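Probable polyketide synthase 1 (PDB 2H84) probably acts as a hybrid polyketide synthase, whose C-terminal type III (chalcone synthase-like) domain, the part described here, makes acylpyrones in vitro. Local coordinates at residues A99-L104 against L137-L141; G18-P24 against D208-A212; T118-T124 against V147-N153. One frame throughout, in Å; residues are numbered along the deposited sequence.

Interaction 1: A99-L104 against L137-L141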
ATOM      1  N   ALA A  99      -6.106  -3.029  15.476  1.00 17.88           N
ATOM      2  CA  ALA A  99      -4.784  -2.474  15.203  1.00 19.05           C
ATOM      3  C   ALA A  99      -4.283  -1.583  16.347  1.00 18.88           C
ATOM      4  O   ALA A  99      -3.097  -1.550  16.643  1.00 20.01           O
ATOM      5  CB  ALA A  99      -4.804  -1.681  13.898  1.00 19.30           C
ATOM      6  N   GLN A 100      -5.204  -0.860  16.970  1.00 18.36           N
ATOM      7  CA  GLN A 100      -4.881   0.020  18.072  1.00 19.42           C
ATOM      8  C   GLN A 100      -4.381  -0.841  19.228  1.00 20.39           C
ATOM      9  O   GLN A 100      -3.417  -0.521  19.911  1.00 21.53           O
ATOM     10  CB  GLN A 100      -6.123   0.821  18.492  1.00 19.54           C
ATOM     11  CG  GLN A 100      -5.794   1.961  19.484  1.00 19.41           C
ATOM     12  CD  GLN A 100      -7.026   2.666  20.006  1.00 19.85           C
ATOM     13  OE1 GLN A 100      -6.933   3.553  20.868  1.00 20.18           O
ATOM     14  NE2 GLN A 100      -8.175   2.279  19.479  1.00 19.84           N
ATOM     15  N   GLN A 101      -5.071  -1.951  19.428  1.00 21.06           N
ATOM     16  CA  GLN A 101      -4.769  -2.895  20.480  1.00 21.49           C
ATOM     17  C   GLN A 101      -3.352  -3.443  20.310  1.00 20.09           C
ATOM     18  O   GLN A 101      -2.541  -3.432  21.228  1.00 21.22           O
ATOM     19  CB  GLN A 101      -5.809  -4.020  20.467  1.00 26.21           C
ATOM     20  CG  GLN A 101      -5.822  -4.741  21.802  1.00 36.19           C
ATOM     21  CD  GLN A 101      -6.960  -5.674  21.926  1.00 42.70           C
ATOM     22  OE1 GLN A 101      -6.810  -6.925  22.031  1.00 46.13           O
ATOM     23  NE2 GLN A 101      -8.117  -5.084  21.951  1.00 45.52           N
ATOM     24  N   ALA A 102      -3.052  -3.902  19.108  1.00 18.53           N
ATOM     25  CA  ALA A 102      -1.738  -4.449  18.818  1.00 17.05           C
ATOM     26  C   ALA A 102      -0.674  -3.372  19.029  1.00 16.51           C
ATOM     27  O   ALA A 102       0.275  -3.561  19.798  1.00 16.13           O
ATOM     28  CB  ALA A 102      -1.694  -4.989  17.381  1.00 16.13           C
ATOM     29  N   CYS A 103      -0.848  -2.237  18.354  1.00 16.13           N
ATOM     30  CA  CYS A 103       0.086  -1.111  18.453  1.00 14.66           C
ATOM     31  C   CYS A 103       0.353  -0.718  19.898  1.00 13.58           C
ATOM     32  O   CYS A 103       1.495  -0.514  20.296  1.00 13.44           O
ATOM     33  CB  CYS A 103      -0.461   0.106  17.716  1.00 13.87           C
ATOM     34  SG  CYS A 103      -0.282   0.030  15.962  1.00 10.95           S
ATOM     35  N   LEU A 104      -0.715  -0.607  20.675  1.00 11.91           N
ATOM     36  CA  LEU A 104      -0.604  -0.249  22.072  1.00 10.16           C
ATOM     37  C   LEU A 104       0.331  -1.252  22.741  1.00 11.63           C
ATOM     38  O   LEU A 104       1.342  -0.878  23.326  1.00 11.83           O
ATOM     39  CB  LEU A 104      -1.997  -0.277  22.705  1.00  6.32           C
ATOM     40  CG  LEU A 104      -2.477   0.984  23.420  1.00  4.43           C
ATOM     41  CD1 LEU A 104      -1.840   2.223  22.810  1.00  3.82           C
ATOM     42  CD2 LEU A 104      -3.994   1.050  23.351  1.00  1.00           C
ATOM     43  N   LEU A 137      -4.706   5.847  13.396  1.00 14.89           N
ATOM     44  CA  LEU A 137      -3.961   5.537  14.613  1.00 15.42           C
ATOM     45  C   LEU A 137      -3.201   6.725  15.178  1.00 15.98           C
ATOM     46  O   LEU A 137      -2.997   6.807  16.389  1.00 17.11           O
ATOM     47  CB  LEU A 137      -2.994   4.367  14.370  1.00 15.33           C
ATOM     48  CG  LEU A 137      -3.611   2.964  14.267  1.00 15.56           C
ATOM     49  CD1 LEU A 137      -2.601   1.987  13.682  1.00 13.13           C
ATOM     50  CD2 LEU A 137      -4.079   2.505  15.640  1.00 16.06           C
ATOM     51  N   ILE A 138      -2.786   7.646  14.312  1.00 15.54           N
ATOM     52  CA  ILE A 138      -2.058   8.829  14.775  1.00 14.48           C
ATOM     53  C   ILE A 138      -2.777   9.440  15.972  1.00 14.31           C
ATOM     54  O   ILE A 138      -2.199   9.604  17.043  1.00 14.63           O
ATOM     55  CB  ILE A 138      -1.947   9.922  13.672  1.00 14.08           C
ATOM     56  CG1 ILE A 138      -1.059   9.426  12.530  1.00 14.33           C
ATOM     57  CG2 ILE A 138      -1.349  11.209  14.253  1.00 11.27           C
ATOM     58  CD1 ILE A 138      -0.843  10.443  11.439  1.00 13.32           C
ATOM     59  N   ASP A 139      -4.047   9.769  15.777  1.00 14.45           N
ATOM     60  CA  ASP A 139      -4.863  10.374  16.823  1.00 14.96           C
ATOM     61  C   ASP A 139      -5.237   9.392  17.945  1.00 14.90           C
ATOM     62  O   ASP A 139      -5.267   9.761  19.123  1.00 14.17           O
ATOM     63  CB  ASP A 139      -6.129  10.948  16.197  1.00 15.85           C
ATOM     64  CG  ASP A 139      -6.699  12.073  16.997  1.00 16.81           C
ATOM     65  OD1 ASP A 139      -5.979  13.070  17.196  1.00 17.46           O
ATOM     66  OD2 ASP A 139      -7.864  11.966  17.422  1.00 19.32           O
ATOM     67  N   LEU A 140      -5.526   8.149  17.571  1.00 14.33           N
ATOM     68  CA  LEU A 140      -5.891   7.127  18.539  1.00 12.70           C
ATOM     69  C   LEU A 140      -4.764   6.884  19.532  1.00 13.28           C
ATOM     70  O   LEU A 140      -4.984   6.827  20.738  1.00 13.15           O
ATOM     71  CB  LEU A 140      -6.233   5.819  17.821  1.00 11.55           C
ATOM     72  CG  LEU A 140      -7.538   5.742  17.026  1.00  9.61           C
ATOM     73  CD1 LEU A 140      -7.591   4.417  16.298  1.00 10.10           C
ATOM     74  CD2 LEU A 140      -8.724   5.875  17.947  1.00  6.62           C
ATOM     75  N   LEU A 141      -3.550   6.740  19.021  1.00 13.89           N
ATOM     76  CA  LEU A 141      -2.409   6.482  19.885  1.00 15.10           C
ATOM     77  C   LEU A 141      -1.804   7.769  20.411  1.00 16.84           C
ATOM     78  O   LEU A 141      -1.002   7.751  21.343  1.00 18.43           O
ATOM     79  CB  LEU A 141      -1.344   5.697  19.123  1.00 14.28           C
ATOM     80  CG  LEU A 141      -1.740   4.336  18.545  1.00 14.28           C
ATOM     81  CD1 LEU A 141      -0.558   3.795  17.747  1.00 12.83           C
ATOM     82  CD2 LEU A 141      -2.157   3.363  19.656  1.00 12.70           C
TER
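Two helices of the thiolase fold, the long 84-110 and the short 133-141, cross here at -59°, with their local axes 10.6 Å apart at closest approach. L137 and L141, one turn apart and joined by the backbone hydrogen bond from L141 N to L137 O (2.7 Å), share the mt rotamer, and both carry their branched ends closer to helix 84-110 than their CA-to-CB bonds alone would. L137 straddles the start of the facing segment: its CD2 lies 3.6 Å from Q100 CA, while its CD1 is 3.8 Å from C103 SG and 4.3 Å from A99 CB. L141 works further along, with CD1 3.7 Å from C103 CB and CD2 3.4 Å from L104 CD1. The CA-to-CB bond of C103 points toward the other helix, and with chi1 m its SG meets L137 while its CB meets L141. L104 reaches L141 with chi1 and chi2 between the usual wells. Q100 stays extended, t at both chi1 and chi2, with CB 3.9 Å from L137 CD2, CG 3.9 Å from L141 CD2 and OE1 3.9 Å from L140 CB. Beneath, A99 and C103 rest on strands 178-185 and 209-216, and L137 touches V182, so the pair lies over part of one sheet face, on those two strands. I138 and D139 pack against the second subunit. The contact is thus apolar, buried at A99, C103, L137 and L141, with L104 and L140 at its exposed margin, where the amide of Q100 finds no hydrogen-bonding partner across the segments.

Interaction 2: G18-P24 against D208-A212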
ATOM      1  N   GLY A  18      10.317  -4.415  19.749  1.00 22.68           N
ATOM      2  CA  GLY A  18       9.122  -4.751  20.500  1.00 22.46           C
ATOM      3  C   GLY A  18       8.043  -5.335  19.613  1.00 21.52           C
ATOM      4  O   GLY A  18       7.958  -4.991  18.438  1.00 21.47           O
ATOM      5  N   ILE A  19       7.221  -6.221  20.167  1.00 20.12           N
ATOM      6  CA  ILE A  19       6.144  -6.842  19.403  1.00 18.80           C
ATOM      7  C   ILE A  19       4.876  -6.970  20.237  1.00 18.72           C
ATOM      8  O   ILE A  19       4.925  -7.157  21.451  1.00 20.31           O
ATOM      9  CB  ILE A  19       6.507  -8.252  18.951  1.00 18.24           C
ATOM     10  CG1 ILE A  19       7.899  -8.264  18.322  1.00 18.69           C
ATOM     11  CG2 ILE A  19       5.464  -8.753  17.969  1.00 18.64           C
ATOM     12  CD1 ILE A  19       8.447  -9.664  18.125  1.00 17.71           C
ATOM     13  N   GLY A  20       3.733  -6.883  19.578  1.00 17.68           N
ATOM     14  CA  GLY A  20       2.481  -7.010  20.289  1.00 15.88           C
ATOM     15  C   GLY A  20       1.448  -7.574  19.345  1.00 14.83           C
ATOM     16  O   GLY A  20       1.451  -7.259  18.153  1.00 15.24           O
ATOM     17  N   ILE A  21       0.571  -8.416  19.867  1.00 13.34           N
ATOM     18  CA  ILE A  21      -0.470  -8.997  19.042  1.00 12.86           C
ATOM     19  C   ILE A  21      -1.834  -8.624  19.588  1.00 12.89           C
ATOM     20  O   ILE A  21      -1.954  -8.061  20.670  1.00 12.04           O
ATOM     21  CB  ILE A  21      -0.373 -10.527  18.997  1.00 12.91           C
ATOM     22  CG1 ILE A  21      -0.452 -11.095  20.411  1.00 12.33           C
ATOM     23  CG2 ILE A  21       0.927 -10.946  18.350  1.00 13.61           C
ATOM     24  CD1 ILE A  21      -0.768 -12.569  20.451  1.00 12.43           C
ATOM     25  N   SER A  22      -2.866  -8.955  18.827  1.00 14.43           N
ATOM     26  CA  SER A  22      -4.237  -8.668  19.221  1.00 15.58           C
ATOM     27  C   SER A  22      -5.172  -9.487  18.345  1.00 15.37           C
ATOM     28  O   SER A  22      -5.017  -9.513  17.131  1.00 16.72           O
ATOM     29  CB  SER A  22      -4.526  -7.178  19.050  1.00 15.75           C
ATOM     30  OG  SER A  22      -5.890  -6.905  19.294  1.00 17.07           O
ATOM     31  N   VAL A  23      -6.134 -10.166  18.955  1.00 14.49           N
ATOM     32  CA  VAL A  23      -7.058 -10.976  18.175  1.00 14.85           C
ATOM     33  C   VAL A  23      -8.494 -10.761  18.610  1.00 15.23           C
ATOM     34  O   VAL A  23      -8.758 -10.380  19.747  1.00 17.28           O
ATOM     35  CB  VAL A  23      -6.722 -12.493  18.287  1.00 14.25           C
ATOM     36  CG1 VAL A  23      -5.405 -12.774  17.623  1.00 13.87           C
ATOM     37  CG2 VAL A  23      -6.687 -12.924  19.748  1.00 12.41           C
ATOM     38  N   PRO A  24      -9.445 -10.999  17.706  1.00 14.41           N
ATOM     39  CA  PRO A  24     -10.855 -10.825  18.033  1.00 14.87           C
ATOM     40  C   PRO A  24     -11.403 -11.967  18.875  1.00 15.69           C
ATOM     41  O   PRO A  24     -11.228 -13.136  18.535  1.00 15.38           O
ATOM     42  CB  PRO A  24     -11.513 -10.747  16.668  1.00 14.49           C
ATOM     43  CG  PRO A  24     -10.660 -11.605  15.845  1.00 15.02           C
ATOM     44  CD  PRO A  24      -9.267 -11.291  16.278  1.00 14.33           C
ATOM     45  N   ASP A 208      -8.526 -14.234  11.670  1.00  8.63           N
ATOM     46  CA  ASP A 208      -8.284 -12.792  11.765  1.00  8.21           C
ATOM     47  C   ASP A 208      -7.352 -12.424  12.905  1.00  7.50           C
ATOM     48  O   ASP A 208      -7.335 -13.082  13.944  1.00  7.95           O
ATOM     49  CB  ASP A 208      -9.599 -12.044  11.959  1.00  7.86           C
ATOM     50  CG  ASP A 208     -10.714 -12.624  11.144  1.00  7.79           C
ATOM     51  OD1 ASP A 208     -10.484 -12.915   9.952  1.00  9.52           O
ATOM     52  OD2 ASP A 208     -11.814 -12.778  11.702  1.00  5.84           O
ATOM     53  N   GLY A 209      -6.590 -11.355  12.717  1.00  6.56           N
ATOM     54  CA  GLY A 209      -5.672 -10.935  13.755  1.00  6.88           C
ATOM     55  C   GLY A 209      -4.896  -9.690  13.382  1.00  8.10           C
ATOM     56  O   GLY A 209      -4.944  -9.223  12.236  1.00  8.18           O
ATOM     57  N   SER A 210      -4.171  -9.153  14.359  1.00  8.48           N
ATOM     58  CA  SER A 210      -3.379  -7.952  14.169  1.00  8.23           C
ATOM     59  C   SER A 210      -2.110  -8.080  14.981  1.00  8.78           C
ATOM     60  O   SER A 210      -2.146  -8.496  16.136  1.00  8.86           O
ATOM     61  CB  SER A 210      -4.159  -6.727  14.653  1.00  9.53           C
ATOM     62  OG  SER A 210      -3.444  -5.522  14.413  1.00 10.57           O
ATOM     63  N   ALA A 211      -0.990  -7.708  14.373  1.00  9.96           N
ATOM     64  CA  ALA A 211       0.308  -7.773  15.034  1.00  9.29           C
ATOM     65  C   ALA A 211       1.095  -6.512  14.726  1.00  9.08           C
ATOM     66  O   ALA A 211       1.120  -6.058  13.585  1.00  9.31           O
ATOM     67  CB  ALA A 211       1.073  -8.986  14.545  1.00  9.09           C
ATOM     68  N   ALA A 212       1.729  -5.936  15.741  1.00  9.18           N
ATOM     69  CA  ALA A 212       2.524  -4.732  15.528  1.00 10.23           C
ATOM     70  C   ALA A 212       3.915  -4.877  16.140  1.00 11.20           C
ATOM     71  O   ALA A 212       4.117  -5.669  17.066  1.00 11.80           O
ATOM     72  CB  ALA A 212       1.812  -3.521  16.116  1.00  8.71           C
TER
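P24 sets its ring over the backbone and side chain of D208, with CD 3.5 Å from D208 O and CG 4.1 Å from D208 CB, just past the end of strand 15-22. The carboxylate of D208 turns to S188 OG and V66 N. Within the strands the chains run antiparallel at 167°, axes 4.7 Å apart. G20 and A212 form a hydrogen-bonded pair, G20 N to A212 O and A212 N to G20 O both 2.8 Å. S22 and S210 form the next, S210 N to S22 O 2.9 Å and a weak, bent S22 N to S210 O 2.8 Å. Between them the non-hydrogen-bonded pair I21 and A211 closes to 4.3 Å between CA atoms, and CA-H...O contacts supplement the ladder, such as I19 CA to A212 O at 3.3 Å. The face bearing S22, S210 and A212 is made of small side chains and receives A102, R105 and A106 of helix 84-110; on the other, I21 and A211 meet F339 of helix 335-345. A sheet packed between helices on both faces, with strand 15-22 joined to a strand almost 190 residues further along, is typical of the layered alpha-beta thiolase fold of chalcone synthases.

Interaction 3: T118-T124 against V147-N153; sequences THIVSVT and VERVSLN
Two extended strands, 119-124 and 148-153, lie parallel (16°, axes 4.8 Å apart) in one-to-one register, pairing H119-E148, I120-R149, V121-V150 and S122-S151. Backbone hydrogen bonds step between them: E148 N-T118 O 3.0 Å, I120 N-E148 O 2.9 Å, V150 N-I120 O 3.1 Å, S122 N-V150 O 3.0 Å, L152 N-S122 O 2.9 Å. Thus 148-153 takes the backbone polar groups of I120 and S122 and the carbonyl of T118, while on strand 178-185 H119 pairs with L180, V121 with L180 and V182, V123 with V182 and T184. With helix 133-141 between them in the chain, the strands form a beta-alpha-beta unit of the thiolase fold. On one face V121 CG2 lies 3.8 Å from V150 CB (both t), and H119 (m) brings CE1 to 3.2 Å from E148 OE1, salt-bridged to R165 of the second subunit. On the other, S151 OG hydrogen-bonds D132 and N134, N153 ND2 D132, and T124 OG1 T184 O and E185; T118 OG1 accepts from R178 N. L152 centres an inverse gamma turn. Along the outer side of 148-153 the second subunit hydrogen-bonds N234 to V147 O and R149 N, and R165 to R149 O; its N153 O accepts from N153 ND2.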
ATOM      1  N   THR A 118       9.006   7.825  14.779  1.00 19.19           N
ATOM      2  CA  THR A 118       9.103   8.650  13.586  1.00 18.66           C
ATOM      3  C   THR A 118       8.225   8.193  12.441  1.00 18.97           C
ATOM      4  O   THR A 118       7.809   9.004  11.612  1.00 19.60           O
ATOM      5  CB  THR A 118      10.552   8.702  13.073  1.00 18.12           C
ATOM      6  OG1 THR A 118      11.058   7.371  12.909  1.00 15.53           O
ATOM      7  CG2 THR A 118      11.423   9.474  14.046  1.00 17.67           C
ATOM      8  N   HIS A 119       7.949   6.892  12.388  1.00 18.76           N
ATOM      9  CA  HIS A 119       7.146   6.327  11.309  1.00 16.76           C
ATOM     10  C   HIS A 119       6.043   5.396  11.767  1.00 14.79           C
ATOM     11  O   HIS A 119       6.177   4.691  12.767  1.00 14.64           O
ATOM     12  CB  HIS A 119       8.050   5.564  10.336  1.00 16.73           C
ATOM     13  CG  HIS A 119       9.037   6.434   9.621  1.00 17.17           C
ATOM     14  ND1 HIS A 119       8.855   6.855   8.320  1.00 17.83           N
ATOM     15  CD2 HIS A 119      10.206   6.981  10.032  1.00 16.23           C
ATOM     16  CE1 HIS A 119       9.867   7.623   7.963  1.00 17.07           C
ATOM     17  NE2 HIS A 119      10.701   7.717   8.984  1.00 15.44           N
ATOM     18  N   ILE A 120       4.950   5.399  11.013  1.00 12.19           N
ATOM     19  CA  ILE A 120       3.822   4.535  11.303  1.00 10.39           C
ATOM     20  C   ILE A 120       3.466   3.839   9.978  1.00 10.33           C
ATOM     21  O   ILE A 120       3.157   4.487   8.977  1.00  9.44           O
ATOM     22  CB  ILE A 120       2.656   5.373  11.904  1.00  9.35           C
ATOM     23  CG1 ILE A 120       1.830   4.532  12.878  1.00  8.72           C
ATOM     24  CG2 ILE A 120       1.850   6.030  10.830  1.00  9.24           C
ATOM     25  CD1 ILE A 120       1.028   3.460  12.350  1.00  6.52           C
ATOM     26  N   VAL A 121       3.578   2.512   9.974  1.00  8.77           N
ATOM     27  CA  VAL A 121       3.296   1.708   8.796  1.00  6.42           C
ATOM     28  C   VAL A 121       2.119   0.767   8.999  1.00  6.49           C
ATOM     29  O   VAL A 121       2.153  -0.119   9.850  1.00  6.21           O
ATOM     30  CB  VAL A 121       4.499   0.852   8.411  1.00  7.56           C
ATOM     31  CG1 VAL A 121       4.206   0.105   7.096  1.00  9.41           C
ATOM     32  CG2 VAL A 121       5.729   1.716   8.289  1.00  6.84           C
ATOM     33  N   SER A 122       1.096   0.957   8.178  1.00  6.05           N
ATOM     34  CA  SER A 122      -0.131   0.176   8.210  1.00  5.27           C
ATOM     35  C   SER A 122      -0.067  -0.861   7.085  1.00  5.97           C
ATOM     36  O   SER A 122       0.406  -0.545   5.991  1.00  5.19           O
ATOM     37  CB  SER A 122      -1.311   1.136   8.017  1.00  5.61           C
ATOM     38  OG  SER A 122      -2.518   0.467   7.712  1.00  9.75           O
ATOM     39  N   VAL A 123      -0.530  -2.085   7.361  1.00  5.46           N
ATOM     40  CA  VAL A 123      -0.518  -3.193   6.391  1.00  3.81           C
ATOM     41  C   VAL A 123      -1.787  -4.072   6.431  1.00  4.71           C
ATOM     42  O   VAL A 123      -2.217  -4.515   7.497  1.00  4.16           O
ATOM     43  CB  VAL A 123       0.711  -4.115   6.636  1.00  2.31           C
ATOM     44  CG1 VAL A 123       0.679  -5.296   5.692  1.00  2.48           C
ATOM     45  CG2 VAL A 123       1.996  -3.337   6.451  1.00  1.51           C
ATOM     46  N   THR A 124      -2.373  -4.320   5.261  1.00  5.45           N
ATOM     47  CA  THR A 124      -3.571  -5.150   5.139  1.00  5.58           C
ATOM     48  C   THR A 124      -3.926  -5.371   3.680  1.00  8.03           C
ATOM     49  O   THR A 124      -3.468  -4.616   2.814  1.00  9.93           O
ATOM     50  CB  THR A 124      -4.803  -4.511   5.809  1.00  5.08           C
ATOM     51  OG1 THR A 124      -5.902  -5.435   5.759  1.00  3.19           O
ATOM     52  CG2 THR A 124      -5.199  -3.219   5.100  1.00  1.38           C
ATOM     53  N   VAL A 147       4.200  12.489  12.342  1.00 12.86           N
ATOM     54  CA  VAL A 147       4.769  11.163  12.123  1.00 11.66           C
ATOM     55  C   VAL A 147       4.548  10.767  10.663  1.00 12.13           C
ATOM     56  O   VAL A 147       3.472  10.986  10.108  1.00 11.10           O
ATOM     57  CB  VAL A 147       4.119  10.109  13.068  1.00 10.29           C
ATOM     58  CG1 VAL A 147       2.665   9.907  12.702  1.00 11.27           C
ATOM     59  CG2 VAL A 147       4.878   8.792  13.001  1.00  9.47           C
ATOM     60  N   GLU A 148       5.581  10.201  10.043  1.00 13.39           N
ATOM     61  CA  GLU A 148       5.510   9.796   8.644  1.00 13.19           C
ATOM     62  C   GLU A 148       4.674   8.542   8.409  1.00 12.78           C
ATOM     63  O   GLU A 148       4.871   7.517   9.074  1.00 12.24           O
ATOM     64  CB  GLU A 148       6.924   9.621   8.082  1.00 12.21           C
ATOM     65  CG  GLU A 148       7.607  10.951   7.828  1.00 12.58           C
ATOM     66  CD  GLU A 148       8.969  10.822   7.165  1.00 13.38           C
ATOM     67  OE1 GLU A 148       9.089  10.086   6.157  1.00 12.07           O
ATOM     68  OE2 GLU A 148       9.912  11.480   7.658  1.00 14.35           O
ATOM     69  N   ARG A 149       3.738   8.642   7.460  1.00 11.81           N
ATOM     70  CA  ARG A 149       2.841   7.535   7.127  1.00 11.68           C
ATOM     71  C   ARG A 149       3.260   6.710   5.907  1.00 11.77           C
ATOM     72  O   ARG A 149       3.778   7.240   4.923  1.00 11.87           O
ATOM     73  CB  ARG A 149       1.413   8.033   6.885  1.00 11.11           C
ATOM     74  CG  ARG A 149       1.018   9.295   7.617  1.00 11.63           C
ATOM     75  CD  ARG A 149      -0.499   9.374   7.820  1.00 12.32           C
ATOM     76  NE  ARG A 149      -1.300   8.867   6.699  1.00 13.70           N
ATOM     77  CZ  ARG A 149      -1.375   9.430   5.495  1.00 14.91           C
ATOM     78  NH1 ARG A 149      -0.690  10.537   5.218  1.00 17.84           N
ATOM     79  NH2 ARG A 149      -2.156   8.890   4.568  1.00 13.61           N
ATOM     80  N   VAL A 150       3.011   5.405   5.991  1.00 10.69           N
ATOM     81  CA  VAL A 150       3.321   4.451   4.928  1.00  8.29           C
ATOM     82  C   VAL A 150       2.204   3.410   4.864  1.00  8.06           C
ATOM     83  O   VAL A 150       1.984   2.695   5.837  1.00  8.06           O
ATOM     84  CB  VAL A 150       4.647   3.716   5.205  1.00  5.81           C
ATOM     85  CG1 VAL A 150       4.948   2.753   4.080  1.00  5.09           C
ATOM     86  CG2 VAL A 150       5.764   4.709   5.350  1.00  6.32           C
ATOM     87  N   SER A 151       1.494   3.324   3.739  1.00  7.96           N
ATOM     88  CA  SER A 151       0.416   2.332   3.595  1.00  7.97           C
ATOM     89  C   SER A 151       0.810   1.138   2.715  1.00  7.95           C
ATOM     90  O   SER A 151       0.628   1.184   1.507  1.00  9.99           O
ATOM     91  CB  SER A 151      -0.837   2.977   2.992  1.00  7.09           C
ATOM     92  OG  SER A 151      -1.451   3.904   3.875  1.00  8.55           O
ATOM     93  N   LEU A 152       1.355   0.081   3.311  1.00  8.13           N
ATOM     94  CA  LEU A 152       1.736  -1.116   2.554  1.00  8.87           C
ATOM     95  C   LEU A 152       0.515  -2.028   2.413  1.00 11.08           C
ATOM     96  O   LEU A 152       0.343  -2.963   3.202  1.00 11.71           O
ATOM     97  CB  LEU A 152       2.824  -1.922   3.274  1.00  7.48           C
ATOM     98  CG  LEU A 152       4.309  -1.835   2.914  1.00  5.96           C
ATOM     99  CD1 LEU A 152       4.986  -3.129   3.388  1.00  1.51           C
ATOM    100  CD2 LEU A 152       4.499  -1.661   1.407  1.00  5.88           C
ATOM    101  N   ASN A 153      -0.329  -1.774   1.417  1.00 10.90           N
ATOM    102  CA  ASN A 153      -1.514  -2.594   1.238  1.00 10.62           C
ATOM    103  C   ASN A 153      -1.562  -3.338  -0.101  1.00 12.18           C
ATOM    104  O   ASN A 153      -0.953  -2.927  -1.092  1.00 13.06           O
ATOM    105  CB  ASN A 153      -2.750  -1.715   1.380  1.00  8.98           C
ATOM    106  CG  ASN A 153      -2.683  -0.818   2.593  1.00  6.75           C
ATOM    107  OD1 ASN A 153      -2.582  -1.292   3.728  1.00  6.98           O
ATOM    108  ND2 ASN A 153      -2.741   0.495   2.362  1.00  6.56           N
TER

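How the interactions relate
Interaction 2 lies nearest the middle of the chain and interaction 1 farthest out, partly exposed; interaction 3 is buried too, but at the edge of the sheet, where the second subunit covers it. Interactions 2 and 3 are both backbone ladders in the same mixed sheet, one antiparallel and one parallel, separated by strand 178-185 and not touching. Interaction 1 is a side-chain contact of helices laid over that sheet: A99 and A102 pack on S210, Q101 OE1 lies 2.9 Å from S22 OG in a weak hydrogen bond, and L137 and I138 meet I120, V147 and R149 of interaction 3. Helix 133-141 also connects the two strands of interaction 3.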